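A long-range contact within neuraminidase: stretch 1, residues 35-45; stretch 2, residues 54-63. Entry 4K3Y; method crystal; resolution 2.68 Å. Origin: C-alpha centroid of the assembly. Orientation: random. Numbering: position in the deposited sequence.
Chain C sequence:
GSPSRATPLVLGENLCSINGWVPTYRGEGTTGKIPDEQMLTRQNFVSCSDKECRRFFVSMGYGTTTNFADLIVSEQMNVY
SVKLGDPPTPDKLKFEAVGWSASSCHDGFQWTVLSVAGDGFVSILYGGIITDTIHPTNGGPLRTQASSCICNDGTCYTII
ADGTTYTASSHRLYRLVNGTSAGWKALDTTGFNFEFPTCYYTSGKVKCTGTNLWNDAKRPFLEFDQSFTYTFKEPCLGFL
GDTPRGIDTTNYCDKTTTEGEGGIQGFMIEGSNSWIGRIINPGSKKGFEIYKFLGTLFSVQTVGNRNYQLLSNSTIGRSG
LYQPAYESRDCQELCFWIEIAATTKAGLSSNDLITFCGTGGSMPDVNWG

Stretch 1 35-45: PDEQMLTRQNF
Stretch 2, residues 54-63: RRFFVSMGYG

Two extended segments of one neuraminidase chain run antiparallel, residues 40-42 against the strand 54-61, their axes at 138° and 4.6 Å apart at closest approach. Together they bury 982 Å². The backbone sets the register. Arg42 and Val58 form a hydrogen-bonded pair, Arg42 N to Val58 O and Val58 N to Arg42 O both 2.9 Å, with Thr41 facing Ser59 as the non-bonded pair, CA to CA 4.8 Å. At one end Leu40 N donates to Gly61 O and Met60 N to Leu40 O, each at 2.8 Å. At the other, beyond a one-residue bulge, Phe45 N reaches Phe56 O at 3.1 Å and Phe56 N reaches Phe45 O at 2.9 Å. The bulge accompanies a corner at Gln43, whose phi/psi of 53/47 interrupts the extended run from Leu40 to Phe45.

Met39 covers the most surface. With phi/psi -58/135 and chi angles t, p, p, its flexible thioether bends to meet several partners: SD lies 3.4 Å from Ser59 CB and 4.3 Å from the centroid of the Tyr62 ring, approached obliquely, while CG packs 4.0 Å from Phe57 CE1. Tyr62, next in covered area, has chi1 m and chi2 -87°; its CB points sideways, but its ring comes nearer, placing CE1 3.5 Å from Met39 N and 3.7 Å from Glu37 O. That carbonyl, inside the type I turn from Pro35 to Gln38 that leads the chain to Met39, meets the ring edge. Gly61, at phi/psi 106/-141, occupies a conformation in which a CB would jam against the preceding carbonyl oxygen.

Leu40, third, shares its face with Arg42, Val58, Phe45 and Phe56. Its chi1 of -91° lies between wells, and its CB sits 3.7 Å from CB of Met60, a residue of m, t, p rotamer whose SD is 3.9 Å from Arg42 CB. Further along, the Phe45 (chi1 p) and Phe56 (chi1 m) rings are near parallel but slid apart, and Phe56 CB, 3.7 Å from the Phe45 ring centroid, covers the ring face.

On the face of Thr41 and Ser59, Thr41 (chi1 p) lays CG2 over the Phe57 ring, 3.7 Å from its centroid; a beta-branched methyl suits this flat aromatic surface. Its OG1 accepts from Asn44 ND2 at 3.3 Å. Asn44 (chi1 m) then offers OD1 to Arg55 NH1 at 2.8 Å, so one amide serves as donor and acceptor, tying the bulge to the long reach of the buried arginine.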

# COMPACT_ATOMS: atom_id res chain seq x y z
N PRO C 35 15.31 14.49 2.64
CA PRO C 35 15.74 13.24 3.29
C PRO C 35 16.41 12.26 2.31
O PRO C 35 16.02 12.18 1.14
CB PRO C 35 14.43 12.65 3.82
CG PRO C 35 13.57 13.84 4.08
CD PRO C 35 13.90 14.81 2.96
N ASP C 36 17.41 11.54 2.80
CA ASP C 36 18.24 10.70 1.94
C ASP C 36 17.49 9.47 1.42
O ASP C 36 17.89 8.87 0.41
CB ASP C 36 19.53 10.28 2.67
CG ASP C 36 20.48 11.46 2.93
OD1 ASP C 36 20.52 12.39 2.09
OD2 ASP C 36 21.18 11.45 3.97
N GLU C 37 16.40 9.11 2.10
CA GLU C 37 15.63 7.92 1.75
C GLU C 37 14.78 8.15 0.52
O GLU C 37 14.21 7.20 -0.02
CB GLU C 37 14.71 7.47 2.89
CG GLU C 37 15.35 7.51 4.26
CD GLU C 37 15.15 8.84 4.93
OE1 GLU C 37 14.08 9.46 4.73
OE2 GLU C 37 16.06 9.28 5.66
N GLN C 38 14.67 9.41 0.10
CA GLN C 38 13.91 9.71 -1.11
C GLN C 38 14.72 9.37 -2.37
O GLN C 38 15.95 9.54 -2.42
CB GLN C 38 13.46 11.17 -1.15
CG GLN C 38 12.35 11.52 -0.18
CD GLN C 38 11.83 12.95 -0.35
OE1 GLN C 38 11.91 13.53 -1.44
NE2 GLN C 38 11.30 13.52 0.72
N MET C 39 14.01 8.83 -3.36
CA MET C 39 14.53 8.75 -4.71
C MET C 39 14.89 10.17 -5.21
O MET C 39 14.12 11.13 -4.99
CB MET C 39 13.47 8.12 -5.62
CG MET C 39 13.82 8.10 -7.10
SD MET C 39 14.97 6.76 -7.47
CE MET C 39 13.82 5.44 -7.81
N LEU C 40 16.05 10.30 -5.84
CA LEU C 40 16.43 11.55 -6.50
C LEU C 40 15.62 11.70 -7.77
O LEU C 40 15.66 10.85 -8.64
CB LEU C 40 17.92 11.57 -6.84
CG LEU C 40 18.88 12.16 -5.80
CD1 LEU C 40 18.46 11.79 -4.39
CD2 LEU C 40 20.29 11.68 -6.08
N THR C 41 14.88 12.80 -7.87
CA THR C 41 13.99 13.02 -9.00
C THR C 41 14.49 14.11 -9.94
O THR C 41 15.22 15.02 -9.52
CB THR C 41 12.61 13.46 -8.51
OG1 THR C 41 12.72 14.75 -7.90
CG2 THR C 41 12.10 12.47 -7.50
N ARG C 42 14.10 14.01 -11.20
CA ARG C 42 14.29 15.06 -12.19
C ARG C 42 13.18 15.02 -13.24
O ARG C 42 12.47 14.02 -13.37
CB ARG C 42 15.69 14.98 -12.82
CG ARG C 42 15.94 13.79 -13.74
CD ARG C 42 17.26 13.97 -14.50
NE ARG C 42 17.25 13.35 -15.83
CZ ARG C 42 16.74 13.93 -16.92
NH1 ARG C 42 16.21 15.14 -16.85
NH2 ARG C 42 16.77 13.29 -18.08
N GLN C 43 13.03 16.11 -13.99
CA GLN C 43 11.95 16.25 -14.96
C GLN C 43 10.59 15.99 -14.28
O GLN C 43 9.74 15.26 -14.80
CB GLN C 43 12.16 15.34 -16.19
CG GLN C 43 11.58 15.89 -17.52
CD GLN C 43 10.44 15.04 -18.10
OE1 GLN C 43 10.54 14.51 -19.20
NE2 GLN C 43 9.34 14.92 -17.36
N ASN C 44 10.37 16.60 -13.12
CA ASN C 44 9.08 16.49 -12.47
C ASN C 44 7.98 17.23 -13.23
O ASN C 44 8.24 18.21 -13.93
CB ASN C 44 9.16 16.98 -11.02
CG ASN C 44 10.17 16.22 -10.21
OD1 ASN C 44 9.83 15.25 -9.53
ND2 ASN C 44 11.43 16.64 -10.28
N PHE C 45 6.77 16.71 -13.12
CA PHE C 45 5.58 17.41 -13.58
C PHE C 45 4.37 16.71 -12.96
O PHE C 45 4.46 15.60 -12.43
CB PHE C 45 5.48 17.44 -15.11
CG PHE C 45 5.18 16.11 -15.73
CD1 PHE C 45 6.21 15.22 -16.02
CD2 PHE C 45 3.86 15.72 -15.99
CE1 PHE C 45 5.93 13.96 -16.59
CE2 PHE C 45 3.58 14.48 -16.55
CZ PHE C 45 4.61 13.60 -16.86
N ARG C 54 -1.09 12.95 -9.77
CA ARG C 54 0.18 12.24 -9.61
C ARG C 54 1.38 13.08 -10.03
O ARG C 54 1.31 13.90 -10.95
CB ARG C 54 0.21 10.88 -10.35
CG ARG C 54 -0.78 9.86 -9.79
CD ARG C 54 -0.61 8.48 -10.42
NE ARG C 54 0.58 7.75 -9.93
CZ ARG C 54 0.73 7.26 -8.69
NH1 ARG C 54 -0.21 7.45 -7.77
NH2 ARG C 54 1.85 6.61 -8.36
N ARG C 55 2.47 12.85 -9.31
CA ARG C 55 3.76 13.48 -9.56
C ARG C 55 4.60 12.51 -10.39
O ARG C 55 5.13 11.51 -9.86
CB ARG C 55 4.49 13.72 -8.23
CG ARG C 55 5.47 14.86 -8.27
CD ARG C 55 6.87 14.47 -7.86
NE ARG C 55 7.15 14.85 -6.47
CZ ARG C 55 8.37 15.09 -5.97
NH1 ARG C 55 9.44 15.03 -6.74
NH2 ARG C 55 8.50 15.41 -4.69
N PHE C 56 4.72 12.78 -11.68
CA PHE C 56 5.58 12.00 -12.53
C PHE C 56 7.00 12.55 -12.55
O PHE C 56 7.20 13.77 -12.41
CB PHE C 56 5.00 11.95 -13.93
CG PHE C 56 3.77 11.13 -14.01
CD1 PHE C 56 2.55 11.65 -13.60
CD2 PHE C 56 3.84 9.82 -14.45
CE1 PHE C 56 1.42 10.88 -13.65
CE2 PHE C 56 2.71 9.05 -14.50
CZ PHE C 56 1.50 9.58 -14.11
N PHE C 57 7.96 11.66 -12.72
CA PHE C 57 9.36 12.06 -12.78
C PHE C 57 10.27 10.96 -13.32
O PHE C 57 9.85 9.79 -13.49
CB PHE C 57 9.86 12.50 -11.40
CG PHE C 57 9.80 11.42 -10.36
CD1 PHE C 57 10.86 10.53 -10.20
CD2 PHE C 57 8.69 11.29 -9.54
CE1 PHE C 57 10.81 9.53 -9.24
CE2 PHE C 57 8.63 10.29 -8.57
CZ PHE C 57 9.70 9.41 -8.42
N VAL C 58 11.52 11.34 -13.58
CA VAL C 58 12.56 10.41 -13.97
C VAL C 58 13.56 10.32 -12.81
O VAL C 58 13.86 11.33 -12.19
CB VAL C 58 13.24 10.84 -15.28
CG1 VAL C 58 14.39 9.90 -15.63
CG2 VAL C 58 12.20 10.89 -16.42
N SER C 59 14.04 9.12 -12.50
CA SER C 59 14.86 8.94 -11.30
C SER C 59 16.35 9.14 -11.57
O SER C 59 16.79 9.09 -12.73
CB SER C 59 14.71 7.53 -10.79
OG SER C 59 15.24 6.65 -11.77
N MET C 60 17.10 9.38 -10.50
CA MET C 60 18.56 9.46 -10.54
C MET C 60 19.16 8.56 -9.45
O MET C 60 20.38 8.41 -9.36
CB MET C 60 19.04 10.90 -10.34
CG MET C 60 18.46 11.94 -11.29
SD MET C 60 18.73 13.63 -10.72
CE MET C 60 20.51 13.67 -10.49
N GLY C 61 18.29 7.97 -8.62
CA GLY C 61 18.72 6.99 -7.64
C GLY C 61 18.75 7.44 -6.19
O GLY C 61 17.88 8.18 -5.73
N TYR C 62 19.77 6.99 -5.46
CA TYR C 62 19.85 7.22 -4.02
C TYR C 62 21.28 7.50 -3.57
O TYR C 62 22.23 7.22 -4.31
CB TYR C 62 19.36 5.98 -3.28
CG TYR C 62 17.94 5.56 -3.59
CD1 TYR C 62 16.87 6.10 -2.89
CD2 TYR C 62 17.67 4.61 -4.58
CE1 TYR C 62 15.57 5.72 -3.15
CE2 TYR C 62 16.36 4.22 -4.85
CZ TYR C 62 15.32 4.78 -4.14
OH TYR C 62 14.01 4.41 -4.39
N GLY C 63 21.43 8.03 -2.36
CA GLY C 63 22.74 8.11 -1.72
C GLY C 63 23.20 6.76 -1.19
O GLY C 63 24.40 6.47 -1.07